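Local structure of AlyGC (Glaciecola chathamensis, 5GKD) at residues Thr238-Asn249 / Arg264-Asn275. The protein probably cleaves alginate by beta-elimination, as a marine bacterial alginate lyase of polysaccharide lyase family 6. Sequence-based numbering, arbitrary orientation.
Sequences TLRHGNGNIVEN and RVINRDQIIRNN. With CO3 (carbonate ion), chain J; PO4 (phosphate ion), chain H.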
ATOM      1  N   THR A 238      10.633 -31.484   5.536  1.00 18.03           N
ATOM      2  CA  THR A 238      11.997 -31.180   5.142  1.00 16.52           C
ATOM      3  C   THR A 238      12.922 -31.271   6.351  1.00 19.97           C
ATOM      4  O   THR A 238      12.672 -30.649   7.390  1.00 16.71           O
ATOM      5  CB  THR A 238      12.101 -29.800   4.500  1.00 17.16           C
ATOM      6  OG1 THR A 238      11.506 -29.827   3.191  1.00 18.15           O
ATOM      7  CG2 THR A 238      13.570 -29.388   4.376  1.00 16.28           C
ATOM      8  N   LEU A 239      13.966 -32.077   6.209  1.00 19.43           N
ATOM      9  CA  LEU A 239      15.105 -32.117   7.123  1.00 19.99           C
ATOM     10  C   LEU A 239      16.056 -31.006   6.679  1.00 19.33           C
ATOM     11  O   LEU A 239      17.027 -31.223   5.953  1.00 18.73           O
ATOM     12  CB  LEU A 239      15.755 -33.494   7.086  1.00 19.28           C
ATOM     13  CG  LEU A 239      15.397 -34.550   8.137  1.00 22.63           C
ATOM     14  CD1 LEU A 239      14.083 -34.292   8.846  1.00 19.84           C
ATOM     15  CD2 LEU A 239      15.466 -35.982   7.593  1.00 19.85           C
ATOM     16  N   ARG A 240      15.755 -29.783   7.135  1.00 21.01           N
ATOM     17  CA  ARG A 240      16.307 -28.560   6.554  1.00 17.18           C
ATOM     18  C   ARG A 240      17.728 -28.269   7.030  1.00 20.71           C
ATOM     19  O   ARG A 240      18.624 -28.033   6.212  1.00 20.66           O
ATOM     20  CB  ARG A 240      15.398 -27.377   6.894  1.00 17.73           C
ATOM     21  CG  ARG A 240      15.855 -26.079   6.290  1.00 17.07           C
ATOM     22  CD  ARG A 240      15.741 -26.108   4.764  1.00 20.86           C
ATOM     23  NE  ARG A 240      16.384 -24.945   4.168  1.00 23.29           N
ATOM     24  CZ  ARG A 240      17.688 -24.852   3.923  1.00 21.31           C
ATOM     25  NH1 ARG A 240      18.495 -25.867   4.202  1.00 19.05           N
ATOM     26  NH2 ARG A 240      18.182 -23.735   3.398  1.00 19.50           N
ATOM     27  N   HIS A 241      17.927 -28.207   8.352  1.00 19.07           N
ATOM     28  CA  HIS A 241      19.231 -28.018   8.961  1.00 19.35           C
ATOM     29  C   HIS A 241      19.340 -28.966  10.143  1.00 19.12           C
ATOM     30  O   HIS A 241      18.332 -29.355  10.731  1.00 23.55           O
ATOM     31  CB  HIS A 241      19.478 -26.579   9.491  1.00 18.57           C
ATOM     32  CG  HIS A 241      19.388 -25.496   8.461  1.00 20.48           C
ATOM     33  ND1 HIS A 241      20.120 -25.503   7.291  1.00 22.56           N
ATOM     34  CD2 HIS A 241      18.676 -24.345   8.452  1.00 17.59           C
ATOM     35  CE1 HIS A 241      19.852 -24.410   6.602  1.00 20.89           C
ATOM     36  NE2 HIS A 241      18.974 -23.693   7.282  1.00 20.39           N
ATOM     37  N   GLY A 242      20.562 -29.304  10.519  1.00 19.41           N
ATOM     38  CA  GLY A 242      20.673 -30.155  11.697  1.00 21.23           C
ATOM     39  C   GLY A 242      20.634 -31.632  11.360  1.00 21.02           C
ATOM     40  O   GLY A 242      20.009 -32.066  10.396  1.00 23.50           O
ATOM     41  N   ASN A 243      21.272 -32.427  12.221  1.00 22.36           N
ATOM     42  CA  ASN A 243      21.722 -33.775  11.901  1.00 19.80           C
ATOM     43  C   ASN A 243      21.154 -34.798  12.867  1.00 20.00           C
ATOM     44  O   ASN A 243      20.770 -34.481  13.991  1.00 22.00           O
ATOM     45  CB  ASN A 243      23.249 -33.854  11.955  1.00 21.73           C
ATOM     46  CG  ASN A 243      23.908 -32.789  11.129  1.00 20.86           C
ATOM     47  OD1 ASN A 243      23.676 -32.696   9.929  1.00 24.48           O
ATOM     48  ND2 ASN A 243      24.721 -31.962  11.768  1.00 22.87           N
ATOM     49  N   GLY A 244      21.123 -36.046  12.415  1.00 21.73           N
ATOM     50  CA  GLY A 244      20.833 -37.146  13.315  1.00 20.48           C
ATOM     51  C   GLY A 244      19.381 -37.313  13.676  1.00 21.52           C
ATOM     52  O   GLY A 244      19.077 -37.762  14.779  1.00 21.35           O
ATOM     53  N   ASN A 245      18.477 -36.988  12.763  1.00 20.03           N
ATOM     54  CA  ASN A 245      17.043 -37.031  12.994  1.00 19.62           C
ATOM     55  C   ASN A 245      16.447 -38.328  12.469  1.00 19.89           C
ATOM     56  O   ASN A 245      16.959 -38.935  11.529  1.00 21.06           O
ATOM     57  CB  ASN A 245      16.378 -35.838  12.319  1.00 16.12           C
ATOM     58  CG  ASN A 245      16.958 -34.533  12.811  1.00 19.51           C
ATOM     59  OD1 ASN A 245      16.622 -34.077  13.904  1.00 18.99           O
ATOM     60  ND2 ASN A 245      17.871 -33.957  12.039  1.00 17.21           N
ATOM     61  N   ILE A 246      15.343 -38.739  13.064  1.00 17.73           N
ATOM     62  CA  ILE A 246      14.643 -39.936  12.634  1.00 20.65           C
ATOM     63  C   ILE A 246      13.267 -39.526  12.148  1.00 18.58           C
ATOM     64  O   ILE A 246      12.499 -38.914  12.896  1.00 21.30           O
ATOM     65  CB  ILE A 246      14.554 -40.986  13.750  1.00 23.86           C
ATOM     66  CG1 ILE A 246      15.956 -41.289  14.277  1.00 29.36           C
ATOM     67  CG2 ILE A 246      13.901 -42.253  13.214  1.00 27.56           C
ATOM     68  CD1 ILE A 246      16.038 -42.493  15.217  1.00 33.94           C
ATOM     69  N   VAL A 247      12.965 -39.865  10.896  1.00 20.05           N
ATOM     70  CA  VAL A 247      11.682 -39.631  10.250  1.00 18.28           C
ATOM     71  C   VAL A 247      11.103 -41.018   9.979  1.00 22.78           C
ATOM     72  O   VAL A 247      11.628 -41.759   9.130  1.00 22.45           O
ATOM     73  CB  VAL A 247      11.839 -38.836   8.946  1.00 16.34           C
ATOM     74  CG1 VAL A 247      10.537 -38.768   8.183  1.00 13.53           C
ATOM     75  CG2 VAL A 247      12.417 -37.457   9.205  1.00 19.42           C
ATOM     76  N   GLU A 248      10.028 -41.374  10.680  1.00 18.80           N
ATOM     77  CA  GLU A 248       9.630 -42.771  10.747  1.00 21.11           C
ATOM     78  C   GLU A 248       8.120 -42.924  10.927  1.00 22.10           C
ATOM     79  O   GLU A 248       7.478 -42.109  11.583  1.00 22.34           O
ATOM     80  CB  GLU A 248      10.460 -43.422  11.854  1.00 24.88           C
ATOM     81  CG  GLU A 248       9.832 -43.659  13.179  1.00 31.97           C
ATOM     82  CD  GLU A 248      10.800 -44.353  14.119  1.00 29.57           C
ATOM     83  OE1 GLU A 248      11.094 -43.795  15.193  1.00 38.00           O
ATOM     84  OE2 GLU A 248      11.300 -45.431  13.757  1.00 32.62           O
ATOM     85  N   ASN A 249       7.547 -43.932  10.271  1.00 20.15           N
ATOM     86  CA  ASN A 249       6.134 -44.301  10.403  1.00 20.36           C
ATOM     87  C   ASN A 249       5.164 -43.210   9.948  1.00 23.33           C
ATOM     88  O   ASN A 249       3.986 -43.255  10.302  1.00 21.01           O
ATOM     89  CB  ASN A 249       5.760 -44.692  11.842  1.00 20.11           C
ATOM     90  CG  ASN A 249       6.753 -45.631  12.483  1.00 22.08           C
ATOM     91  OD1 ASN A 249       7.433 -46.404  11.815  1.00 25.64           O
ATOM     92  ND2 ASN A 249       6.829 -45.577  13.799  1.00 23.91           N
ATOM     93  N   ARG A 264      12.149 -34.651   2.274  1.00 19.75           N
ATOM     94  CA  ARG A 264      13.320 -34.013   1.674  1.00 17.91           C
ATOM     95  C   ARG A 264      14.497 -34.129   2.630  1.00 21.06           C
ATOM     96  O   ARG A 264      14.440 -33.635   3.767  1.00 19.50           O
ATOM     97  CB  ARG A 264      13.057 -32.537   1.340  1.00 18.15           C
ATOM     98  CG  ARG A 264      14.298 -31.814   0.797  1.00 18.31           C
ATOM     99  CD  ARG A 264      13.942 -30.573  -0.019  1.00 15.18           C
ATOM    100  NE  ARG A 264      13.215 -29.580   0.778  1.00 18.57           N
ATOM    101  CZ  ARG A 264      13.505 -28.282   0.833  1.00 18.36           C
ATOM    102  NH1 ARG A 264      14.509 -27.778   0.135  1.00 15.41           N
ATOM    103  NH2 ARG A 264      12.769 -27.481   1.585  1.00 20.65           N
ATOM    104  N   VAL A 265      15.566 -34.759   2.157  1.00 20.63           N
ATOM    105  CA  VAL A 265      16.716 -35.119   2.969  1.00 18.91           C
ATOM    106  C   VAL A 265      17.851 -34.162   2.655  1.00 16.61           C
ATOM    107  O   VAL A 265      18.248 -34.022   1.495  1.00 20.32           O
ATOM    108  CB  VAL A 265      17.147 -36.571   2.707  1.00 21.72           C
ATOM    109  CG1 VAL A 265      18.303 -36.938   3.613  1.00 19.49           C
ATOM    110  CG2 VAL A 265      15.975 -37.498   2.925  1.00 21.00           C
ATOM    111  N   ILE A 266      18.401 -33.554   3.674  1.00 19.67           N
ATOM    112  CA  ILE A 266      19.551 -32.674   3.621  1.00 18.70           C
ATOM    113  C   ILE A 266      20.299 -32.960   4.901  1.00 16.86           C
ATOM    114  O   ILE A 266      19.737 -33.469   5.773  1.00 22.45           O
ATOM    115  CB  ILE A 266      19.177 -31.177   3.582  1.00 18.49           C
ATOM    116  CG1 ILE A 266      18.089 -30.898   2.561  1.00 20.60           C
ATOM    117  CG2 ILE A 266      20.413 -30.329   3.359  1.00 17.47           C
ATOM    118  CD1 ILE A 266      17.357 -29.617   2.750  1.00 15.09           C
ATOM    119  N   ASN A 267      21.564 -32.626   4.991  1.00 17.83           N
ATOM    120  CA  ASN A 267      22.386 -32.817   6.170  1.00 18.68           C
ATOM    121  C   ASN A 267      22.826 -34.255   6.501  1.00 22.19           C
ATOM    122  O   ASN A 267      22.706 -35.116   5.704  1.00 19.47           O
ATOM    123  CB  ASN A 267      21.844 -32.026   7.366  1.00 20.14           C
ATOM    124  CG  ASN A 267      21.156 -30.730   6.955  1.00 18.64           C
ATOM    125  OD1 ASN A 267      21.777 -29.809   6.560  1.00 22.71           O
ATOM    126  ND2 ASN A 267      19.893 -30.726   6.973  1.00 18.75           N
ATOM    127  N   ARG A 268      23.355 -34.461   7.685  1.00 22.37           N
ATOM    128  CA  ARG A 268      23.916 -35.723   8.085  1.00 21.26           C
ATOM    129  C   ARG A 268      23.168 -36.627   8.991  1.00 20.93           C
ATOM    130  O   ARG A 268      22.367 -36.222   9.723  1.00 20.57           O
ATOM    131  CB  ARG A 268      25.278 -35.507   8.728  1.00 22.12           C
ATOM    132  CG  ARG A 268      26.020 -34.289   8.254  1.00 28.07           C
ATOM    133  CD  ARG A 268      27.516 -34.392   8.439  1.00 29.78           C
ATOM    134  NE  ARG A 268      27.894 -34.595   9.811  1.00 34.65           N
ATOM    135  CZ  ARG A 268      27.996 -33.632  10.707  1.00 35.58           C
ATOM    136  NH1 ARG A 268      27.762 -32.385  10.382  1.00 35.83           N
ATOM    137  NH2 ARG A 268      28.345 -33.917  11.924  1.00 35.42           N
ATOM    138  N   ASP A 269      23.519 -37.893   8.912  1.00 24.42           N
ATOM    139  CA  ASP A 269      23.001 -38.938   9.744  1.00 19.59           C
ATOM    140  C   ASP A 269      21.490 -39.016   9.849  1.00 20.09           C
ATOM    141  O   ASP A 269      20.975 -39.310  10.864  1.00 21.43           O
ATOM    142  CB  ASP A 269      23.623 -38.851  11.148  1.00 21.80           C
ATOM    143  CG  ASP A 269      25.140 -38.791  11.133  1.00 26.65           C
ATOM    144  OD1 ASP A 269      25.795 -39.512  10.416  1.00 27.62           O
ATOM    145  OD2 ASP A 269      25.700 -38.011  11.869  1.00 32.08           O
ATOM    146  N   GLN A 270      20.799 -38.750   8.777  1.00 22.04           N
ATOM    147  CA  GLN A 270      19.343 -38.838   8.834  1.00 20.48           C
ATOM    148  C   GLN A 270      18.887 -40.283   8.636  1.00 23.57           C
ATOM    149  O   GLN A 270      19.499 -41.043   7.882  1.00 21.46           O
ATOM    150  CB  GLN A 270      18.713 -37.931   7.780  1.00 18.99           C
ATOM    151  CG  GLN A 270      19.346 -36.526   7.657  1.00 19.91           C
ATOM    152  CD  GLN A 270      19.135 -35.613   8.879  1.00 22.46           C
ATOM    153  OE1 GLN A 270      18.800 -36.064   9.979  1.00 19.50           O
ATOM    154  NE2 GLN A 270      19.335 -34.316   8.672  1.00 18.79           N
ATOM    155  N   ILE A 271      17.814 -40.663   9.327  1.00 20.92           N
ATOM    156  CA  ILE A 271      17.174 -41.960   9.148  1.00 20.63           C
ATOM    157  C   ILE A 271      15.734 -41.742   8.687  1.00 22.01           C
ATOM    158  O   ILE A 271      14.937 -41.111   9.390  1.00 25.22           O
ATOM    159  CB  ILE A 271      17.221 -42.805  10.429  1.00 21.08           C
ATOM    160  CG1 ILE A 271      18.662 -43.140  10.795  1.00 23.00           C
ATOM    161  CG2 ILE A 271      16.401 -44.062  10.254  1.00 25.52           C
ATOM    162  CD1 ILE A 271      18.820 -43.703  12.206  1.00 20.50           C
ATOM    163  N   ILE A 272      15.412 -42.257   7.509  1.00 22.57           N
ATOM    164  CA  ILE A 272      14.091 -42.167   6.896  1.00 19.03           C
ATOM    165  C   ILE A 272      13.628 -43.608   6.698  1.00 23.11           C
ATOM    166  O   ILE A 272      14.009 -44.262   5.720  1.00 22.54           O
ATOM    167  CB  ILE A 272      14.109 -41.404   5.562  1.00 19.37           C
ATOM    168  CG1 ILE A 272      14.477 -39.923   5.741  1.00 23.49           C
ATOM    169  CG2 ILE A 272      12.752 -41.479   4.886  1.00 16.66           C
ATOM    170  CD1 ILE A 272      15.907 -39.642   5.913  1.00 26.24           C
ATOM    171  N   ARG A 273      12.823 -44.123   7.625  1.00 21.76           N
ATOM    172  CA  ARG A 273      12.441 -45.522   7.600  1.00 21.46           C
ATOM    173  C   ARG A 273      10.950 -45.681   7.843  1.00 20.93           C
ATOM    174  O   ARG A 273      10.323 -44.908   8.571  1.00 22.26           O
ATOM    175  CB  ARG A 273      13.206 -46.350   8.642  1.00 23.00           C
ATOM    176  CG  ARG A 273      12.873 -45.969  10.051  1.00 26.08           C
ATOM    177  CD  ARG A 273      13.270 -47.028  11.067  1.00 32.28           C
ATOM    178  NE  ARG A 273      14.695 -47.312  11.043  1.00 36.65           N
ATOM    179  CZ  ARG A 273      15.547 -47.007  12.022  1.00 40.31           C
ATOM    180  NH1 ARG A 273      15.130 -46.408  13.142  1.00 26.22           N
ATOM    181  NH2 ARG A 273      16.828 -47.324  11.873  1.00 40.19           N
ATOM    182  N   ASN A 274      10.392 -46.704   7.205  1.00 20.49           N
ATOM    183  CA  ASN A 274       9.022 -47.149   7.444  1.00 22.77           C
ATOM    184  C   ASN A 274       7.987 -46.045   7.194  1.00 21.71           C
ATOM    185  O   ASN A 274       6.966 -45.983   7.871  1.00 23.01           O
ATOM    186  CB  ASN A 274       8.873 -47.709   8.862  1.00 21.71           C
ATOM    187  CG  ASN A 274       7.757 -48.711   8.956  1.00 24.72           C
ATOM    188  OD1 ASN A 274       7.588 -49.513   8.055  1.00 24.31           O
ATOM    189  ND2 ASN A 274       6.959 -48.645  10.022  1.00 24.39           N
ATOM    190  N   ASN A 275       8.221 -45.178   6.217  1.00 20.17           N
ATOM    191  CA  ASN A 275       7.250 -44.168   5.825  1.00 17.60           C
ATOM    192  C   ASN A 275       6.473 -44.594   4.580  1.00 20.49           C
ATOM    193  O   ASN A 275       7.020 -45.202   3.658  1.00 20.61           O
ATOM    194  CB  ASN A 275       7.933 -42.822   5.557  1.00 15.64           C
ATOM    195  CG  ASN A 275       8.701 -42.316   6.752  1.00 19.00           C
ATOM    196  OD1 ASN A 275       8.116 -41.836   7.733  1.00 22.11           O
ATOM    197  ND2 ASN A 275      10.019 -42.418   6.683  1.00 16.16           N
TER
HETATM  198  C   CO3 J 806      14.528 -24.079   1.763  1.00 25.86           C
HETATM  199  O1  CO3 J 806      13.595 -24.931   2.086  1.00 22.97           O
HETATM  200  O2  CO3 J 806      15.174 -24.430   0.692  1.00 23.37           O
HETATM  201  O3  CO3 J 806      14.777 -22.976   2.512  1.00 38.99           O
HETATM  202  P   PO4 H 804      14.096 -22.119   5.057  1.00 22.26           P
HETATM  203  O1  PO4 H 804      13.832 -23.435   5.740  1.00 23.75           O
HETATM  204  O2  PO4 H 804      12.803 -21.407   4.993  1.00 20.24           O
HETATM  205  O3  PO4 H 804      14.680 -22.372   3.641  1.00 27.41           O
HETATM  206  O4  PO4 H 804      14.963 -21.319   6.001  1.00 17.43           O
HETATM  207  O   HOH W   1      21.597 -27.135   5.624  1.00 21.61           O
HETATM  208  O   HOH W   2      22.870 -28.450   8.997  1.00 24.68           O
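Thr238 CG2 lies over one face of the Arg264 guanidinium, whose edge points at the carbonate: NH2 reaches carbonate O1 at 2.7 Å. NE and NH2 also converge side-on on Thr238 OG1, which is shared with Thr236. His241 NE2 sits 3.7 Å above the centre of the Arg240 guanidinium; at its edge NE points at carbonate O3 or phosphate O3, overlapping ions that probably alternate and probably come from the crystallisation liquor, while NH2 donates to Arg302 O. Both arginines face one anion site, completed by Glu214 and Tyr303 and consistent with a pocket for the acidic substrate. Asn243 CG sits 3.9 Å above the Arg268 guanidinium plane, offset toward its rim, and Asn243 OD1 takes Arg268 N at 2.9 Å.

Gln270 bends at chi2 (-67°), bringing its amide alongside that of Asn245, planes 29° apart. OE1 accepts Asn245 N at 3.0 Å and, on a lone pair, Asn245 ND2, while NE2 donates to Gly242 O at 2.9 Å and to Ile266 O; Asn245 OD1 accepts Asn223 N. With an alanine in its place, Asn245 N, Asn245 ND2 and both carbonyls would probably lose these partners, opening a gap beside Leu239 CD2.

Strands 246-248 and 271-273 run parallel, 8° apart; Val247 O takes Arg273 N and Asn275 ND2, and Asn275 OD1 accepts Asn250 N. In these successive parallel beta-helix coils, strand 236-241 lies between 214-219 and 263-265, and 246-253 between 224-231 and 271-278.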